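Local coordinates for chitin binding protein (Streptomyces lividans, PDB 5FTZ) that binds copper and, as an AA10 lytic polysaccharide monooxygenase, probably cleaves chitin chains by oxidation, at residues Thr73-Trp85 and Leu135-Gly147. Sequence-based numbering, arbitrary orientation.
Sequences TRVNGGQSYTFRW and LSHSGTLPSGLSG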
ATOM      1  N   THR A  73     -16.895 -13.975 -28.316  1.00 11.01           N
ATOM      2  CA  THR A  73     -17.106 -15.113 -27.467  1.00 11.26           C
ATOM      3  C   THR A  73     -18.616 -15.180 -27.200  1.00 12.49           C
ATOM      4  O   THR A  73     -19.231 -14.215 -26.730  1.00 10.90           O
ATOM      5  CB  THR A  73     -16.354 -14.969 -26.166  1.00 13.06           C
ATOM      6  OG1 THR A  73     -14.942 -14.861 -26.407  1.00 14.10           O
ATOM      7  CG2 THR A  73     -16.583 -16.153 -25.213  1.00 13.44           C
ATOM      8  N   ARG A  74     -19.236 -16.317 -27.480  1.00 13.18           N
ATOM      9  CA  ARG A  74     -20.634 -16.550 -27.148  1.00 14.38           C
ATOM     10  C   ARG A  74     -20.807 -16.789 -25.676  1.00 13.37           C
ATOM     11  O   ARG A  74     -20.056 -17.571 -25.076  1.00 15.49           O
ATOM     12  CB  ARG A  74     -21.142 -17.774 -27.912  1.00 17.63           C
ATOM     13  CG  ARG A  74     -21.604 -17.380 -29.316  1.00 22.75           C
ATOM     14  CD  ARG A  74     -23.117 -17.060 -29.376  1.00 26.03           C
ATOM     15  N   VAL A  75     -21.733 -16.045 -25.077  1.00 11.99           N
ATOM     16  CA  VAL A  75     -22.006 -16.120 -23.618  1.00 13.76           C
ATOM     17  C   VAL A  75     -23.499 -16.204 -23.367  1.00 13.97           C
ATOM     18  O   VAL A  75     -24.316 -15.770 -24.194  1.00 14.64           O
ATOM     19  CB  VAL A  75     -21.408 -14.939 -22.844  1.00 15.39           C
ATOM     20  CG1 VAL A  75     -19.900 -14.913 -23.012  1.00 17.28           C
ATOM     21  CG2 VAL A  75     -22.010 -13.620 -23.289  1.00 15.92           C
ATOM     22  N   ASN A  76     -23.831 -16.752 -22.196  1.00 15.23           N
ATOM     23  CA  ASN A  76     -25.249 -16.835 -21.789  1.00 16.32           C
ATOM     24  C   ASN A  76     -25.571 -15.866 -20.664  1.00 13.90           C
ATOM     25  O   ASN A  76     -25.054 -15.957 -19.555  1.00 14.15           O
ATOM     26  CB  ASN A  76     -25.575 -18.252 -21.328  1.00 17.96           C
ATOM     27  CG  ASN A  76     -25.286 -19.297 -22.389  1.00 22.99           C
ATOM     28  OD1 ASN A  76     -24.426 -20.146 -22.188  1.00 37.25           O
ATOM     29  ND2 ASN A  76     -25.932 -19.201 -23.516  1.00 23.75           N
ATOM     30  N   GLY A  77     -26.456 -14.925 -20.916  1.00 14.76           N
ATOM     31  CA  GLY A  77     -26.812 -13.966 -19.902  1.00 14.44           C
ATOM     32  C   GLY A  77     -27.351 -14.605 -18.642  1.00 14.29           C
ATOM     33  O   GLY A  77     -28.101 -15.615 -18.708  1.00 14.60           O
ATOM     34  N   GLY A  78     -27.057 -13.989 -17.515  1.00 12.68           N
ATOM     35  CA  GLY A  78     -27.566 -14.445 -16.240  1.00 14.26           C
ATOM     36  C   GLY A  78     -26.907 -15.691 -15.680  1.00 13.82           C
ATOM     37  O   GLY A  78     -27.340 -16.192 -14.670  1.00 18.19           O
ATOM     38  N   GLN A  79     -25.891 -16.222 -16.342  1.00 12.94           N
ATOM     39  CA  GLN A  79     -25.213 -17.445 -15.946  1.00 13.35           C
ATOM     40  C   GLN A  79     -23.868 -17.086 -15.336  1.00 12.52           C
ATOM     41  O   GLN A  79     -23.197 -16.130 -15.764  1.00 12.52           O
ATOM     42  CB  GLN A  79     -24.972 -18.253 -17.230  1.00 15.78           C
ATOM     43  CG  GLN A  79     -24.396 -19.623 -17.160  1.00 20.28           C
ATOM     44  CD  GLN A  79     -24.691 -20.425 -18.449  1.00 18.35           C
ATOM     45  OE1 GLN A  79     -25.875 -20.744 -18.763  1.00 21.13           O
ATOM     46  NE2 GLN A  79     -23.661 -20.762 -19.166  1.00 20.14           N
ATOM     47  N   SER A  80     -23.407 -17.897 -14.407  1.00 12.03           N
ATOM     48  CA  SER A  80     -22.066 -17.734 -13.853  1.00 11.64           C
ATOM     49  C   SER A  80     -21.013 -18.025 -14.928  1.00 10.34           C
ATOM     50  O   SER A  80     -21.198 -18.811 -15.830  1.00 10.60           O
ATOM     51  CB  SER A  80     -21.856 -18.647 -12.653  1.00 12.17           C
ATOM     52  OG  SER A  80     -20.781 -18.143 -11.913  1.00 14.45           O
ATOM     53  N   TYR A  81     -19.889 -17.331 -14.819  1.00  9.32           N
ATOM     54  CA  TYR A  81     -18.827 -17.410 -15.824  1.00  9.64           C
ATOM     55  C   TYR A  81     -17.488 -17.225 -15.145  1.00  9.44           C
ATOM     56  O   TYR A  81     -17.375 -16.457 -14.189  1.00 10.18           O
ATOM     57  CB  TYR A  81     -19.072 -16.335 -16.881  1.00 10.58           C
ATOM     58  CG  TYR A  81     -18.110 -16.332 -18.072  1.00 10.96           C
ATOM     59  CD1 TYR A  81     -18.337 -17.144 -19.157  1.00 12.04           C
ATOM     60  CD2 TYR A  81     -17.018 -15.510 -18.098  1.00 11.01           C
ATOM     61  CE1 TYR A  81     -17.478 -17.173 -20.267  1.00 11.91           C
ATOM     62  CE2 TYR A  81     -16.099 -15.501 -19.164  1.00 11.61           C
ATOM     63  CZ  TYR A  81     -16.355 -16.309 -20.248  1.00 12.97           C
ATOM     64  OH  TYR A  81     -15.451 -16.348 -21.332  1.00 15.16           O
ATOM     65  N   THR A  82     -16.472 -17.942 -15.599  1.00  9.59           N
ATOM     66  CA  THR A  82     -15.094 -17.719 -15.110  1.00  9.59           C
ATOM     67  C   THR A  82     -14.412 -16.646 -15.914  1.00 10.02           C
ATOM     68  O   THR A  82     -14.149 -16.828 -17.102  1.00 11.62           O
ATOM     69  CB  THR A  82     -14.301 -19.008 -15.168  1.00 10.95           C
ATOM     70  OG1 THR A  82     -14.842 -19.905 -14.192  1.00 11.86           O
ATOM     71  CG2 THR A  82     -12.841 -18.783 -14.853  1.00 12.36           C
ATOM     72  N   PHE A  83     -14.116 -15.524 -15.258  1.00  8.72           N
ATOM     73  CA  PHE A  83     -13.335 -14.454 -15.856  1.00  9.88           C
ATOM     74  C   PHE A  83     -11.888 -14.747 -15.539  1.00  9.19           C
ATOM     75  O   PHE A  83     -11.584 -15.168 -14.408  1.00 10.11           O
ATOM     76  CB  PHE A  83     -13.789 -13.085 -15.290  1.00 10.29           C
ATOM     77  CG  PHE A  83     -15.154 -12.723 -15.706  1.00 10.80           C
ATOM     78  CD1 PHE A  83     -16.265 -13.138 -14.948  1.00 11.73           C
ATOM     79  CD2 PHE A  83     -15.372 -12.002 -16.853  1.00 10.86           C
ATOM     80  CE1 PHE A  83     -17.541 -12.839 -15.360  1.00 12.06           C
ATOM     81  CE2 PHE A  83     -16.661 -11.691 -17.250  1.00 12.08           C
ATOM     82  CZ  PHE A  83     -17.737 -12.121 -16.505  1.00 11.99           C
ATOM     83  N   ARG A  84     -10.982 -14.603 -16.511  1.00  9.27           N
ATOM     84  CA  ARG A  84      -9.616 -14.983 -16.285  1.00  9.47           C
ATOM     85  C   ARG A  84      -8.648 -13.953 -16.872  1.00  8.85           C
ATOM     86  O   ARG A  84      -8.811 -13.520 -18.026  1.00  9.22           O
ATOM     87  CB  ARG A  84      -9.360 -16.345 -16.908  1.00 11.17           C
ATOM     88  CG  ARG A  84      -7.998 -16.932 -16.618  1.00 12.19           C
ATOM     89  CD  ARG A  84      -7.846 -18.391 -17.064  1.00 14.82           C
ATOM     90  NE  ARG A  84      -7.732 -18.491 -18.481  1.00 16.64           N
ATOM     91  CZ  ARG A  84      -8.041 -19.568 -19.210  1.00 20.75           C
ATOM     92  NH1 ARG A  84      -8.531 -20.666 -18.637  1.00 23.27           N
ATOM     93  NH2 ARG A  84      -7.882 -19.536 -20.518  1.00 21.00           N
ATOM     94  N   TRP A  85      -7.665 -13.609 -16.055  1.00  9.11           N
ATOM     95  CA  TRP A  85      -6.546 -12.747 -16.401  1.00  9.95           C
ATOM     96  C   TRP A  85      -5.303 -13.573 -16.500  1.00  9.92           C
ATOM     97  O   TRP A  85      -5.056 -14.488 -15.654  1.00 10.90           O
ATOM     98  CB  TRP A  85      -6.296 -11.679 -15.330  1.00 10.18           C
ATOM     99  CG  TRP A  85      -7.320 -10.544 -15.311  1.00  9.68           C
ATOM    100  CD1 TRP A  85      -8.601 -10.619 -14.779  1.00 10.51           C
ATOM    101  CD2 TRP A  85      -7.213  -9.261 -15.878  1.00  8.89           C
ATOM    102  NE1 TRP A  85      -9.267  -9.466 -14.987  1.00 10.00           N
ATOM    103  CE2 TRP A  85      -8.426  -8.568 -15.596  1.00  9.79           C
ATOM    104  CE3 TRP A  85      -6.197  -8.595 -16.540  1.00  9.22           C
ATOM    105  CZ2 TRP A  85      -8.640  -7.250 -16.062  1.00  9.98           C
ATOM    106  CZ3 TRP A  85      -6.404  -7.293 -16.975  1.00  8.74           C
ATOM    107  CH2 TRP A  85      -7.617  -6.626 -16.702  1.00 10.09           C
ATOM    108  N   LEU A 135      -5.248 -15.685 -12.890  1.00 12.17           N
ATOM    109  CA  LEU A 135      -6.330 -15.476 -11.925  1.00 11.39           C
ATOM    110  C   LEU A 135      -7.621 -15.771 -12.569  1.00 11.92           C
ATOM    111  O   LEU A 135      -7.991 -15.090 -13.568  1.00 11.90           O
ATOM    112  CB  LEU A 135      -6.354 -14.044 -11.398  1.00 12.95           C
ATOM    113  CG  LEU A 135      -7.485 -13.727 -10.421  1.00 15.10           C
ATOM    114  CD1 LEU A 135      -7.483 -14.533  -9.134  1.00 17.57           C
ATOM    115  CD2 LEU A 135      -7.402 -12.256 -10.083  1.00 17.27           C
ATOM    116  N   SER A 136      -8.395 -16.684 -11.987  1.00 11.77           N
ATOM    117  CA  SER A 136      -9.709 -17.054 -12.459  1.00 12.52           C
ATOM    118  C   SER A 136     -10.680 -16.770 -11.332  1.00 12.75           C
ATOM    119  O   SER A 136     -10.446 -17.187 -10.185  1.00 15.52           O
ATOM    120  CB  SER A 136      -9.768 -18.531 -12.769  1.00 13.46           C
ATOM    121  OG  SER A 136      -9.011 -18.866 -13.907  1.00 16.89           O
ATOM    122  N   HIS A 137     -11.747 -16.046 -11.600  1.00 10.34           N
ATOM    123  CA  HIS A 137     -12.787 -15.810 -10.600  1.00 10.75           C
ATOM    124  C   HIS A 137     -14.160 -15.773 -11.234  1.00 11.73           C
ATOM    125  O   HIS A 137     -14.317 -15.378 -12.393  1.00 11.25           O
ATOM    126  CB  HIS A 137     -12.492 -14.674  -9.683  1.00 11.75           C
ATOM    127  CG  HIS A 137     -12.105 -13.377 -10.344  1.00 11.14           C
ATOM    128  ND1 HIS A 137     -11.250 -12.508  -9.730  1.00 11.89           N
ATOM    129  CD2 HIS A 137     -12.400 -12.815 -11.530  1.00 11.96           C
ATOM    130  CE1 HIS A 137     -11.066 -11.430 -10.485  1.00 12.05           C
ATOM    131  NE2 HIS A 137     -11.723 -11.609 -11.606  1.00 11.70           N
ATOM    132  N   SER A 138     -15.149 -16.199 -10.463  1.00 11.12           N
ATOM    133  CA  SER A 138     -16.509 -16.394 -10.974  1.00 11.13           C
ATOM    134  C   SER A 138     -17.364 -15.186 -10.739  1.00 10.90           C
ATOM    135  O   SER A 138     -17.478 -14.708  -9.579  1.00 11.86           O
ATOM    136  CB  SER A 138     -17.164 -17.565 -10.267  1.00 11.94           C
ATOM    137  OG  SER A 138     -16.426 -18.760 -10.457  1.00 14.16           O
ATOM    138  N   GLY A 139     -18.062 -14.722 -11.772  1.00 10.42           N
ATOM    139  CA  GLY A 139     -19.086 -13.690 -11.667  1.00 11.24           C
ATOM    140  C   GLY A 139     -20.276 -14.037 -12.520  1.00 12.06           C
ATOM    141  O   GLY A 139     -20.210 -14.848 -13.440  1.00 12.47           O
ATOM    142  N   THR A 140     -21.385 -13.390 -12.223  1.00 12.17           N
ATOM    143  CA  THR A 140     -22.594 -13.679 -12.985  1.00 12.03           C
ATOM    144  C   THR A 140     -22.743 -12.684 -14.126  1.00 11.58           C
ATOM    145  O   THR A 140     -22.710 -11.470 -13.919  1.00 13.38           O
ATOM    146  CB  THR A 140     -23.830 -13.579 -12.066  1.00 14.72           C
ATOM    147  OG1 THR A 140     -23.563 -14.418 -10.959  1.00 17.63           O
ATOM    148  CG2 THR A 140     -25.075 -14.011 -12.755  1.00 15.37           C
ATOM    149  N   LEU A 141     -22.908 -13.226 -15.317  1.00 11.62           N
ATOM    150  CA  LEU A 141     -23.058 -12.399 -16.505  1.00 12.03           C
ATOM    151  C   LEU A 141     -24.350 -11.604 -16.396  1.00 14.08           C
ATOM    152  O   LEU A 141     -25.365 -12.124 -15.848  1.00 13.68           O
ATOM    153  CB  LEU A 141     -23.091 -13.273 -17.727  1.00 12.96           C
ATOM    154  CG  LEU A 141     -21.730 -13.910 -18.103  1.00 14.02           C
ATOM    155  CD1 LEU A 141     -21.895 -15.067 -19.060  1.00 14.43           C
ATOM    156  CD2 LEU A 141     -20.796 -12.821 -18.630  1.00 17.66           C
ATOM    157  N   PRO A 142     -24.362 -10.391 -16.932  1.00 12.86           N
ATOM    158  CA  PRO A 142     -25.604  -9.571 -16.942  1.00 13.64           C
ATOM    159  C   PRO A 142     -26.707 -10.255 -17.727  1.00 12.15           C
ATOM    160  O   PRO A 142     -26.461 -11.035 -18.632  1.00 11.98           O
ATOM    161  CB  PRO A 142     -25.196  -8.260 -17.635  1.00 15.39           C
ATOM    162  CG  PRO A 142     -23.932  -8.563 -18.309  1.00 15.28           C
ATOM    163  CD  PRO A 142     -23.265  -9.746 -17.658  1.00 13.56           C
ATOM    164  N   SER A 143     -27.949  -9.989 -17.302  1.00 12.53           N
ATOM    165  CA  SER A 143     -29.144 -10.400 -18.029  1.00 12.50           C
ATOM    166  C   SER A 143     -29.687  -9.311 -18.927  1.00 11.74           C
ATOM    167  O   SER A 143     -29.153  -8.198 -18.983  1.00 12.25           O
ATOM    168  CB  SER A 143     -30.197 -10.928 -17.083  1.00 14.72           C
ATOM    169  OG  SER A 143     -30.785  -9.875 -16.384  1.00 16.05           O
ATOM    170  N   GLY A 144     -30.769  -9.630 -19.648  1.00 10.61           N
ATOM    171  CA  GLY A 144     -31.452  -8.638 -20.443  1.00 11.79           C
ATOM    172  C   GLY A 144     -30.763  -8.156 -21.679  1.00 10.60           C
ATOM    173  O   GLY A 144     -31.147  -7.078 -22.222  1.00 12.04           O
ATOM    174  N   LEU A 145     -29.784  -8.908 -22.169  1.00 10.54           N
ATOM    175  CA  LEU A 145     -28.988  -8.495 -23.330  1.00 10.62           C
ATOM    176  C   LEU A 145     -29.062  -9.530 -24.445  1.00 10.77           C
ATOM    177  O   LEU A 145     -29.191 -10.735 -24.193  1.00 12.14           O
ATOM    178  CB  LEU A 145     -27.514  -8.277 -22.945  1.00 11.67           C
ATOM    179  CG  LEU A 145     -27.292  -7.278 -21.826  1.00 12.46           C
ATOM    180  CD1 LEU A 145     -25.787  -7.243 -21.522  1.00 15.52           C
ATOM    181  CD2 LEU A 145     -27.763  -5.881 -22.176  1.00 14.21           C
ATOM    182  N   SER A 146     -28.922  -9.047 -25.676  1.00 11.12           N
ATOM    183  CA  SER A 146     -28.814  -9.924 -26.816  1.00 12.85           C
ATOM    184  C   SER A 146     -27.828  -9.328 -27.834  1.00 11.20           C
ATOM    185  O   SER A 146     -27.586  -8.142 -27.855  1.00 12.21           O
ATOM    186  CB  SER A 146     -30.190 -10.202 -27.502  1.00 16.99           C
ATOM    187  OG  SER A 146     -30.664  -9.045 -28.139  1.00 27.46           O
ATOM    188  N   GLY A 147     -27.283 -10.198 -28.683  1.00 11.16           N
ATOM    189  CA  GLY A 147     -26.422  -9.743 -29.779  1.00 10.84           C
ATOM    190  C   GLY A 147     -25.068  -9.298 -29.297  1.00 10.51           C
ATOM    191  O   GLY A 147     -24.654  -9.647 -28.209  1.00 10.06           O
TER
HETATM  192  O   HOH W   1     -21.094 -16.112 -10.191  1.00 19.87           O
HETATM  193  O   HOH W   2     -14.045 -19.149 -11.691  1.00 17.51           O
HETATM  194  O   HOH W   3      -9.798 -20.995 -15.825  1.00 26.70           O
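G78 N is gripped by two carbonyls: P142 O at 3.2 Å, approached from well above that carbonyl's plane (67° out), and L141 O in a weaker, more bent bond. This N-H sits in the type II turn N76-Q79 leading into strand 80-85, which pairs antiparallel with strand 135-140 in a three-stranded sheet of the LPMO β-sandwich. Hydrogen-bonded pairs Y81-G139, F83-H137 and W85-L135 set the register, and L141 N extends the ladder to Q79 O, straight at the hydrogen (171°) though the donor stands above the carbonyl plane.

On the inward face, the F83 ring has H137 O and G139 N at its edge, while Y81 CD2 lies 3.7 Å above its centre. L141 is wedged between strand and turn: CD2 meets F83 CZ at 3.8 Å, and CD1 packs against Y81 CB and V75 CB and reaches N76 O of the turn at 3.3 Å. Replacing F83 with an alanine would probably leave L141 CD2 without its ring partner and open a gap beneath Y81. H137 CG lies between its backbone N and carbonyl carbon (chi1 51°), which brings CD2 to 4.0 Å from F83 CB; NE2 hydrogen-bonds with Y98 OH.

On the other face, waters join S80 OG to T140 OG1 and T82 OG1 to S138 OG. R84, salt-bridged through NE to D5, lays its CD 3.4 Å from S136 OG, and a third water links that hydroxyl to R84 NH1.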